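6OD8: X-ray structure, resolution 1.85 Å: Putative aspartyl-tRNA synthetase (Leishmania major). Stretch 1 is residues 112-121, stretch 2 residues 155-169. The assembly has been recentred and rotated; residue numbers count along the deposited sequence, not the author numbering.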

ATOM      1  N   GLY A 112      -9.122   2.037  23.541  1.00 26.29           N
ATOM      2  CA  GLY A 112      -9.774   1.330  22.442  1.00 23.47           C
ATOM      3  C   GLY A 112     -10.817   0.371  22.980  1.00 28.83           C
ATOM      4  O   GLY A 112     -11.672   0.744  23.789  1.00 27.29           O
ATOM      5  N   SER A 113     -10.709  -0.898  22.581  1.00 24.55           N
ATOM      6  CA  SER A 113     -11.689  -1.915  22.954  1.00 33.52           C
ATOM      7  C   SER A 113     -11.511  -2.461  24.368  1.00 32.98           C
ATOM      8  O   SER A 113     -12.353  -3.238  24.821  1.00 31.47           O
ATOM      9  CB  SER A 113     -11.643  -3.075  21.953  1.00 36.64           C
ATOM     10  OG  SER A 113     -10.334  -3.599  21.841  1.00 34.75           O
ATOM     11  N   ASP A 114     -10.456  -2.083  25.083  1.00 25.78           N
ATOM     12  CA  ASP A 114     -10.206  -2.598  26.426  1.00 23.08           C
ATOM     13  C   ASP A 114     -10.630  -1.572  27.469  1.00 26.15           C
ATOM     14  O   ASP A 114     -10.264  -0.396  27.373  1.00 23.61           O
ATOM     15  CB  ASP A 114      -8.726  -2.956  26.592  1.00 26.18           C
ATOM     16  CG  ASP A 114      -8.308  -4.139  25.717  1.00 35.47           C
ATOM     17  OD1 ASP A 114      -8.716  -5.283  26.020  1.00 38.49           O
ATOM     18  OD2 ASP A 114      -7.596  -3.918  24.713  1.00 32.31           O
ATOM     19  N   SER A 115     -11.398  -2.014  28.466  1.00 22.80           N
ATOM     20  CA  SER A 115     -11.871  -1.124  29.518  1.00 24.54           C
ATOM     21  C   SER A 115     -11.807  -1.841  30.859  1.00 22.56           C
ATOM     22  O   SER A 115     -11.858  -3.071  30.933  1.00 26.87           O
ATOM     23  CB  SER A 115     -13.306  -0.631  29.249  1.00 21.83           C
ATOM     24  OG  SER A 115     -14.184  -1.739  29.118  1.00 26.13           O
ATOM     25  N   VAL A 116     -11.680  -1.058  31.928  1.00 23.63           N
ATOM     26  CA  VAL A 116     -11.572  -1.624  33.263  1.00 24.75           C
ATOM     27  C   VAL A 116     -12.090  -0.607  34.269  1.00 24.15           C
ATOM     28  O   VAL A 116     -11.951   0.604  34.089  1.00 23.04           O
ATOM     29  CB  VAL A 116     -10.116  -2.043  33.572  1.00 24.42           C
ATOM     30  CG1 VAL A 116      -9.181  -0.820  33.567  1.00 27.43           C
ATOM     31  CG2 VAL A 116     -10.031  -2.809  34.898  1.00 28.68           C
ATOM     32  N   GLN A 117     -12.691  -1.114  35.342  1.00 25.86           N
ATOM     33  CA  GLN A 117     -13.176  -0.247  36.401  1.00 27.52           C
ATOM     34  C   GLN A 117     -12.032   0.098  37.345  1.00 29.94           C
ATOM     35  O   GLN A 117     -11.181  -0.747  37.640  1.00 33.46           O
ATOM     36  CB  GLN A 117     -14.315  -0.919  37.166  1.00 28.10           C
ATOM     37  CG  GLN A 117     -14.728  -0.162  38.413  1.00 47.49           C
ATOM     38  CD  GLN A 117     -16.088  -0.578  38.908  1.00 60.09           C
ATOM     39  OE1 GLN A 117     -17.073  -0.493  38.175  1.00 67.39           O
ATOM     40  NE2 GLN A 117     -16.152  -1.041  40.153  1.00 61.53           N
ATOM     41  N   ALA A 118     -11.989   1.361  37.774  1.00 29.08           N
ATOM     42  CA  ALA A 118     -11.025   1.836  38.757  1.00 28.57           C
ATOM     43  C   ALA A 118     -11.780   2.490  39.901  1.00 35.00           C
ATOM     44  O   ALA A 118     -12.835   3.100  39.696  1.00 33.40           O
ATOM     45  CB  ALA A 118     -10.037   2.840  38.158  1.00 24.42           C
ATOM     46  N   MET A 119     -11.242   2.368  41.111  1.00 35.18           N
ATOM     47  CA  MET A 119     -11.870   3.049  42.229  1.00 32.48           C
ATOM     48  C   MET A 119     -10.810   3.485  43.224  1.00 30.42           C
ATOM     49  O   MET A 119      -9.687   2.974  43.240  1.00 32.61           O
ATOM     50  CB  MET A 119     -12.933   2.171  42.900  1.00 32.28           C
ATOM     51  CG  MET A 119     -12.438   0.849  43.460  1.00 41.72           C
ATOM     52  SD  MET A 119     -11.871   0.980  45.166  1.00 56.60           S
ATOM     53  CE  MET A 119     -13.151   2.012  45.855  1.00 55.00           C
ATOM     54  N   ALA A 120     -11.195   4.444  44.059  1.00 31.61           N
ATOM     55  CA  ALA A 120     -10.370   4.908  45.156  1.00 34.23           C
ATOM     56  C   ALA A 120     -11.261   5.138  46.362  1.00 40.70           C
ATOM     57  O   ALA A 120     -12.417   5.539  46.229  1.00 40.29           O
ATOM     58  CB  ALA A 120      -9.618   6.198  44.818  1.00 35.70           C
ATOM     59  N   ALA A 121     -10.706   4.868  47.540  1.00 45.18           N
ATOM     60  CA  ALA A 121     -11.367   5.124  48.808  1.00 47.93           C
ATOM     61  C   ALA A 121     -10.404   5.887  49.705  1.00 51.64           C
ATOM     62  O   ALA A 121      -9.183   5.703  49.629  1.00 49.85           O
ATOM     63  CB  ALA A 121     -11.814   3.824  49.478  1.00 50.98           C
ATOM     64  N   PRO A 155     -18.478 -10.034  38.763  1.00 73.75           N
ATOM     65  CA  PRO A 155     -17.810  -9.344  37.654  1.00 71.87           C
ATOM     66  C   PRO A 155     -18.480  -8.021  37.307  1.00 66.31           C
ATOM     67  O   PRO A 155     -19.689  -7.845  37.475  1.00 59.93           O
ATOM     68  CB  PRO A 155     -17.914 -10.348  36.500  1.00 71.51           C
ATOM     69  CG  PRO A 155     -18.048 -11.686  37.189  1.00 74.75           C
ATOM     70  CD  PRO A 155     -18.888 -11.400  38.397  1.00 75.43           C
ATOM     71  N   ILE A 156     -17.662  -7.079  36.836  1.00 61.11           N
ATOM     72  CA  ILE A 156     -18.128  -5.750  36.427  1.00 56.08           C
ATOM     73  C   ILE A 156     -18.443  -5.857  34.937  1.00 54.59           C
ATOM     74  O   ILE A 156     -17.574  -5.683  34.079  1.00 48.50           O
ATOM     75  CB  ILE A 156     -17.090  -4.665  36.731  1.00 56.56           C
ATOM     76  CG1 ILE A 156     -16.855  -4.549  38.245  1.00 57.84           C
ATOM     77  CG2 ILE A 156     -17.511  -3.318  36.139  1.00 51.29           C
ATOM     78  CD1 ILE A 156     -15.432  -4.805  38.667  1.00 51.89           C
ATOM     79  N   THR A 157     -19.712  -6.152  34.625  1.00 54.54           N
ATOM     80  CA  THR A 157     -20.091  -6.485  33.253  1.00 57.30           C
ATOM     81  C   THR A 157     -20.027  -5.293  32.304  1.00 52.52           C
ATOM     82  O   THR A 157     -20.027  -5.495  31.085  1.00 60.08           O
ATOM     83  CB  THR A 157     -21.499  -7.084  33.210  1.00 60.15           C
ATOM     84  OG1 THR A 157     -22.429  -6.185  33.834  1.00 59.10           O
ATOM     85  CG2 THR A 157     -21.527  -8.436  33.917  1.00 65.62           C
ATOM     86  N   SER A 158     -19.967  -4.068  32.821  1.00 47.74           N
ATOM     87  CA  SER A 158     -19.893  -2.883  31.973  1.00 48.88           C
ATOM     88  C   SER A 158     -18.503  -2.642  31.383  1.00 44.74           C
ATOM     89  O   SER A 158     -18.315  -1.644  30.675  1.00 48.05           O
ATOM     90  CB  SER A 158     -20.340  -1.651  32.768  1.00 54.96           C
ATOM     91  OG  SER A 158     -19.624  -1.541  33.989  1.00 61.93           O
ATOM     92  N   THR A 159     -17.526  -3.510  31.650  1.00 37.44           N
ATOM     93  CA  THR A 159     -16.165  -3.347  31.142  1.00 30.50           C
ATOM     94  C   THR A 159     -15.692  -4.652  30.512  1.00 31.24           C
ATOM     95  O   THR A 159     -16.230  -5.726  30.786  1.00 33.69           O
ATOM     96  CB  THR A 159     -15.180  -2.943  32.259  1.00 30.15           C
ATOM     97  OG1 THR A 159     -15.096  -4.002  33.222  1.00 34.61           O
ATOM     98  CG2 THR A 159     -15.645  -1.677  32.943  1.00 35.48           C
ATOM     99  N   SER A 160     -14.662  -4.556  29.669  1.00 32.84           N
ATOM    100  CA  SER A 160     -14.131  -5.761  29.040  1.00 37.82           C
ATOM    101  C   SER A 160     -13.250  -6.571  29.991  1.00 46.39           C
ATOM    102  O   SER A 160     -13.156  -7.795  29.844  1.00 54.72           O
ATOM    103  CB  SER A 160     -13.361  -5.396  27.769  1.00 34.14           C
ATOM    104  OG  SER A 160     -12.221  -4.603  28.062  1.00 36.32           O
ATOM    105  N   HIS A 161     -12.602  -5.920  30.962  1.00 41.90           N
ATOM    106  CA  HIS A 161     -11.852  -6.622  32.006  1.00 39.03           C
ATOM    107  C   HIS A 161     -12.755  -6.832  33.220  1.00 35.43           C
ATOM    108  O   HIS A 161     -12.553  -6.265  34.294  1.00 35.12           O
ATOM    109  CB  HIS A 161     -10.598  -5.843  32.388  1.00 35.83           C
ATOM    110  CG  HIS A 161      -9.561  -5.797  31.315  1.00 41.97           C
ATOM    111  ND1 HIS A 161      -8.766  -6.877  31.002  1.00 44.88           N
ATOM    112  CD2 HIS A 161      -9.175  -4.793  30.493  1.00 44.12           C
ATOM    113  CE1 HIS A 161      -7.939  -6.544  30.028  1.00 44.96           C
ATOM    114  NE2 HIS A 161      -8.169  -5.284  29.699  1.00 45.28           N
ATOM    115  N   SER A 162     -13.777  -7.673  33.028  1.00 37.42           N
ATOM    116  CA  SER A 162     -14.822  -7.827  34.034  1.00 43.47           C
ATOM    117  C   SER A 162     -14.343  -8.551  35.288  1.00 49.69           C
ATOM    118  O   SER A 162     -14.973  -8.425  36.343  1.00 52.20           O
ATOM    119  CB  SER A 162     -16.002  -8.576  33.425  1.00 47.10           C
ATOM    120  OG  SER A 162     -15.560  -9.833  32.949  1.00 53.31           O
ATOM    121  N   ASP A 163     -13.247  -9.299  35.196  1.00 46.05           N
ATOM    122  CA  ASP A 163     -12.771 -10.106  36.308  1.00 58.31           C
ATOM    123  C   ASP A 163     -11.973  -9.308  37.333  1.00 58.19           C
ATOM    124  O   ASP A 163     -11.741  -9.808  38.440  1.00 56.84           O
ATOM    125  CB  ASP A 163     -11.900 -11.240  35.771  1.00 68.42           C
ATOM    126  CG  ASP A 163     -10.755 -10.729  34.899  1.00 73.61           C
ATOM    127  OD1 ASP A 163     -10.976  -9.776  34.108  1.00 66.63           O
ATOM    128  OD2 ASP A 163      -9.629 -11.271  35.018  1.00 78.48           O
ATOM    129  N   ILE A 164     -11.532  -8.094  36.993  1.00 54.10           N
ATOM    130  CA  ILE A 164     -10.609  -7.340  37.827  1.00 48.09           C
ATOM    131  C   ILE A 164     -11.094  -5.906  37.990  1.00 42.49           C
ATOM    132  O   ILE A 164     -11.941  -5.409  37.247  1.00 37.05           O
ATOM    133  CB  ILE A 164      -9.171  -7.338  37.268  1.00 45.64           C
ATOM    134  CG1 ILE A 164      -9.155  -6.680  35.894  1.00 36.91           C
ATOM    135  CG2 ILE A 164      -8.598  -8.757  37.223  1.00 50.26           C
ATOM    136  CD1 ILE A 164      -7.846  -6.087  35.513  1.00 31.50           C
ATOM    137  N   GLU A 165     -10.495  -5.234  38.966  1.00 32.84           N
ATOM    138  CA  GLU A 165     -10.787  -3.849  39.280  1.00 35.55           C
ATOM    139  C   GLU A 165      -9.497  -3.199  39.760  1.00 40.48           C
ATOM    140  O   GLU A 165      -8.680  -3.844  40.420  1.00 40.40           O
ATOM    141  CB  GLU A 165     -11.879  -3.759  40.349  1.00 40.15           C
ATOM    142  CG  GLU A 165     -12.159  -2.357  40.832  1.00 49.74           C
ATOM    143  CD  GLU A 165     -13.302  -2.307  41.814  1.00 57.99           C
ATOM    144  OE1 GLU A 165     -13.204  -2.959  42.875  1.00 58.36           O
ATOM    145  OE2 GLU A 165     -14.302  -1.623  41.512  1.00 64.08           O
ATOM    146  N   LEU A 166      -9.319  -1.922  39.430  1.00 31.22           N
ATOM    147  CA  LEU A 166      -8.121  -1.178  39.802  1.00 31.49           C
ATOM    148  C   LEU A 166      -8.363  -0.375  41.076  1.00 34.10           C
ATOM    149  O   LEU A 166      -9.316   0.407  41.150  1.00 30.52           O
ATOM    150  CB  LEU A 166      -7.690  -0.237  38.672  1.00 27.17           C
ATOM    151  CG  LEU A 166      -7.335  -0.874  37.329  1.00 28.70           C
ATOM    152  CD1 LEU A 166      -6.798   0.176  36.368  1.00 23.06           C
ATOM    153  CD2 LEU A 166      -6.329  -2.002  37.522  1.00 31.76           C
ATOM    154  N   LYS A 167      -7.498  -0.562  42.075  1.00 32.69           N
ATOM    155  CA  LYS A 167      -7.524   0.247  43.295  1.00 31.70           C
ATOM    156  C   LYS A 167      -6.480   1.357  43.164  1.00 32.13           C
ATOM    157  O   LYS A 167      -5.274   1.110  43.288  1.00 31.34           O
ATOM    158  CB  LYS A 167      -7.276  -0.614  44.534  1.00 32.35           C
ATOM    159  N   VAL A 168      -6.951   2.584  42.940  1.00 28.63           N
ATOM    160  CA  VAL A 168      -6.086   3.691  42.528  1.00 28.94           C
ATOM    161  C   VAL A 168      -5.316   4.245  43.719  1.00 32.48           C
ATOM    162  O   VAL A 168      -5.909   4.641  44.730  1.00 31.57           O
ATOM    163  CB  VAL A 168      -6.915   4.800  41.866  1.00 32.41           C
ATOM    164  CG1 VAL A 168      -6.017   5.971  41.483  1.00 25.67           C
ATOM    165  CG2 VAL A 168      -7.681   4.243  40.661  1.00 25.60           C
ATOM    166  N   LYS A 169      -3.993   4.325  43.577  1.00 29.03           N
ATOM    167  CA  LYS A 169      -3.112   4.934  44.577  1.00 29.37           C
ATOM    168  C   LYS A 169      -2.619   6.323  44.180  1.00 29.93           C
ATOM    169  O   LYS A 169      -2.358   7.156  45.050  1.00 29.47           O
ATOM    170  CB  LYS A 169      -1.886   4.041  44.815  1.00 33.25           C
ATOM    171  CG  LYS A 169      -2.173   2.554  44.957  1.00 38.13           C
ATOM    172  CD  LYS A 169      -3.183   2.276  46.051  1.00 50.38           C
ATOM    173  CE  LYS A 169      -3.182   0.805  46.434  1.00 62.77           C
ATOM    174  NZ  LYS A 169      -4.236   0.473  47.433  1.00 67.41           N
TER
HETATM  175  O   HOH W   1     -10.350  -6.977  27.429  1.00 40.79           O
HETATM  176  O   HOH W   2     -13.336  -3.839  35.459  1.00 29.64           O

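The backbone sets the rule for this contact: strand 114-121 and the strand around L166 run side by side in parallel register, with A118 opposite L166 and M119 opposite K167. As parallel pairing requires, L166 serves the neighbouring strand with both its polar backbone atoms, its N donating to O of Q117 at 2.8 Å and its O accepting from N of M119 at 2.7 Å. One step on, N of V168 donates to O of M119 at 2.8 Å, nearly straight at 177°. The CA atoms of A118 and L166 are 4.3 Å apart, and CA of A118 lies 3.3 Å from O of L166, a CA-H...O contact alongside the conventional bonds.

Ahead of E165 the chain makes two type I turns, I156 to T159 and H161 to I164, and pairing gives way to a serine exchange. N of S115 donates to OG of S160 at 2.7 Å, while N of S160 donates to OG of S115 at 2.9 Å. Each serine thus offers its hydroxyl oxygen to the other's backbone amide, and both side chains adopt the p rotamer. N of H161 completes the cluster by donating to O of S115 at 2.9 Å.

Two waters add bridges between the stretches. Water 2 accepts from N of Q117 at 2.8 Å, donates to O of I164 at 2.8 Å, and also bonds OG1 of T159 at 2.9 Å, so one water ties the backbones of Q117 and I164 to the T159 hydroxyl. Water 1 donates to OD1 of D114 at 2.7 Å and lies 3.1 Å from OG of S160, to which it is also hydrogen-bonded.

The two faces of the sheet are dressed differently. On the face carrying A118 and L166, the packing is apolar: CB of A118 lies 3.9 Å from CB of L166 and 3.7 Å from CG2 of V168. Farther back, V116 reaches CD1 of L166 with its CG1 at 3.8 Å and CD1 of I164 with its CG2 at 4.0 Å. These residues are all buried.

The face bearing Q117, M119, E165 and K167 is more polar. There NE2 of Q117 donates to OE2 of E165 at a very short 2.4 Å, and CG of M119 rests 3.7 Å from that same OE2. Q117 also touches the turn, its OE1 lying 3.5 Å from CG2 of I156. The K167 side chain is not modelled beyond CB.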